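Local coordinates for kelch-like protein 7 (Homo sapiens, PDB 3II7) that serves as the substrate-specific adapter of a CUL3-RBX1 E3 ubiquitin ligase, this chain being its Kelch-repeat domain, at residues His194-Val199 against Ile203-Gly208. Sequence-based numbering, arbitrary orientation.
With EDO (1,2-ethanediol), chain F.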
loop_
_atom_site.group_PDB
_atom_site.type_symbol
_atom_site.label_atom_id
_atom_site.label_comp_id
_atom_site.label_asym_id
_atom_site.label_seq_id
_atom_site.Cartn_x
_atom_site.Cartn_y
_atom_site.Cartn_z
ATOM N N HIS A 194 3.456 -7.048 2.116
ATOM C CA HIS A 194 4.713 -6.349 2.187
ATOM C C HIS A 194 4.496 -4.865 1.915
ATOM O O HIS A 194 3.513 -4.461 1.298
ATOM C CB HIS A 194 5.712 -6.900 1.141
ATOM C CG HIS A 194 5.178 -6.964 -0.263
ATOM N ND1 HIS A 194 4.143 -7.785 -0.613
ATOM C CD2 HIS A 194 5.594 -6.374 -1.417
ATOM C CE1 HIS A 194 3.891 -7.663 -1.902
ATOM N NE2 HIS A 194 4.768 -6.831 -2.424
ATOM N N GLY A 195 5.436 -4.064 2.352
ATOM C CA GLY A 195 5.502 -2.677 1.954
ATOM C C GLY A 195 6.085 -2.600 0.564
ATOM O O GLY A 195 6.864 -3.470 0.156
ATOM N N LEU A 196 5.740 -1.534 -0.147
ATOM C CA LEU A 196 6.213 -1.351 -1.536
ATOM C C LEU A 196 6.268 0.129 -1.764
ATOM O O LEU A 196 5.213 0.815 -1.813
ATOM C CB LEU A 196 5.306 -2.044 -2.569
ATOM C CG LEU A 196 5.972 -2.215 -3.945
ATOM C CD1 LEU A 196 7.173 -3.241 -3.847
ATOM C CD2 LEU A 196 4.957 -2.610 -5.032
ATOM N N VAL A 197 7.503 0.636 -1.848
ATOM C CA VAL A 197 7.747 2.069 -1.906
ATOM C C VAL A 197 8.805 2.416 -2.904
ATOM O O VAL A 197 9.825 1.725 -3.017
ATOM C CB VAL A 197 8.103 2.645 -0.498
ATOM C CG1 VAL A 197 6.941 2.432 0.481
ATOM C CG2 VAL A 197 9.407 2.015 0.045
ATOM N N PHE A 198 8.584 3.524 -3.597
ATOM C CA PHE A 198 9.524 4.038 -4.608
ATOM C C PHE A 198 10.391 5.140 -3.977
ATOM O O PHE A 198 9.858 6.140 -3.453
ATOM C CB PHE A 198 8.735 4.620 -5.767
ATOM C CG PHE A 198 9.576 5.295 -6.818
ATOM C CD1 PHE A 198 10.658 4.643 -7.384
ATOM C CD2 PHE A 198 9.260 6.569 -7.259
ATOM C CE1 PHE A 198 11.412 5.245 -8.367
ATOM C CE2 PHE A 198 10.009 7.172 -8.243
ATOM C CZ PHE A 198 11.094 6.513 -8.792
ATOM N N VAL A 199 11.711 4.939 -4.016
ATOM C CA VAL A 199 12.662 5.930 -3.541
ATOM C C VAL A 199 13.742 6.093 -4.582
ATOM O O VAL A 199 14.549 5.180 -4.805
ATOM C CB VAL A 199 13.308 5.557 -2.221
ATOM C CG1 VAL A 199 14.138 6.752 -1.703
ATOM C CG2 VAL A 199 12.281 5.153 -1.199
ATOM N N ILE A 203 12.564 0.467 -6.242
ATOM C CA ILE A 203 11.324 0.118 -5.564
ATOM C C ILE A 203 11.624 -0.941 -4.495
ATOM O O ILE A 203 12.007 -2.092 -4.818
ATOM C CB ILE A 203 10.262 -0.414 -6.545
ATOM C CG1 ILE A 203 9.900 0.668 -7.590
ATOM C CG2 ILE A 203 9.032 -0.869 -5.786
ATOM C CD1 ILE A 203 8.948 0.167 -8.730
ATOM N N PHE A 204 11.446 -0.569 -3.218
ATOM C CA PHE A 204 11.748 -1.436 -2.104
ATOM C C PHE A 204 10.519 -2.248 -1.720
ATOM O O PHE A 204 9.445 -1.683 -1.504
ATOM C CB PHE A 204 12.244 -0.607 -0.891
ATOM C CG PHE A 204 13.610 -0.024 -1.075
ATOM C CD1 PHE A 204 14.732 -0.682 -0.578
ATOM C CD2 PHE A 204 13.787 1.195 -1.731
ATOM C CE1 PHE A 204 15.963 -0.155 -0.727
ATOM C CE2 PHE A 204 15.035 1.708 -1.905
ATOM C CZ PHE A 204 16.129 1.034 -1.380
ATOM N N ALA A 205 10.692 -3.569 -1.648
ATOM C CA ALA A 205 9.722 -4.459 -1.112
ATOM C C ALA A 205 10.178 -4.818 0.297
ATOM O O ALA A 205 11.275 -5.380 0.480
ATOM C CB ALA A 205 9.594 -5.706 -1.986
ATOM N N VAL A 206 9.313 -4.546 1.284
ATOM C CA VAL A 206 9.701 -4.564 2.685
ATOM C C VAL A 206 8.878 -5.599 3.429
ATOM O O VAL A 206 7.665 -5.474 3.561
ATOM C CB VAL A 206 9.504 -3.166 3.347
ATOM C CG1 VAL A 206 9.972 -3.188 4.811
ATOM C CG2 VAL A 206 10.200 -2.057 2.530
ATOM N N GLY A 207 9.545 -6.650 3.867
ATOM C CA GLY A 207 8.906 -7.628 4.716
ATOM C C GLY A 207 7.734 -8.315 4.072
ATOM O O GLY A 207 7.795 -8.717 2.898
ATOM N N GLY A 208 6.672 -8.441 4.860
ATOM C CA GLY A 208 5.480 -9.182 4.498
ATOM C C GLY A 208 5.587 -10.622 4.977
ATOM O O GLY A 208 6.192 -10.899 6.009
HETATM C C1 EDO F . 6.870 6.091 -2.172
HETATM O O1 EDO F . 6.197 5.050 -2.945
HETATM C C2 EDO F . 5.998 6.579 -1.014
HETATM O O2 EDO F . 5.881 5.614 0.052
#
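Leu196 meets Ile203 and Ala205 on one face of an antiparallel hairpin, strands 195-199 and 202-206. Its CB leaves the sheet without approaching the other strand, but CG lies anti to the backbone N (chi1 -164°), which turns the branch toward the partner strand: CG comes 3.8 Å from Ile203 CG2, and CD1 reaches that same methyl at 3.6 Å, Ala205 CB at 3.9 Å and the carbonyl oxygen Phe204 O at 3.6 Å. The single methyl CD1 thus sits between Ile203 CG2 and Ala205 CB, and the small alanine lets it lie close to the strand. Farther along this face, Phe198 CD1 rests on Ile203 CG1, while Val146 of the adjoining sheet packs on Leu196, Phe198 and Ile203.

The opposite face carries Val197 and Phe204. Val197 CG2 touches Phe204 CB, and the phenyl ring of Phe204 brings its edge to Val197 O and CE2 close to Val199 CB, and it also meets the ring of Tyr220. Reciprocal backbone hydrogen bonds join Val197 to Phe204 and Gly195 to Val206; Phe204 N to Val197 O is the shortest, at 2.8 Å. Gly195 suits its place because a side chain there would press on Val206 CB. Gly208 adopts a backbone shape that calls for glycine, with its CA 3.7 Å from His194 CA. Strand 195-199 is an edge strand of its blade, the innermost one, next to the propeller axis, and Phe198 N points away from the hairpin to O1 of an ethanediol, probably from the crystallisation liquor, which is also hydrogen-bonded to Ala245 N of the next sheet. This is the inner hairpin of a four-stranded blade in the six-bladed Kelch beta-propeller.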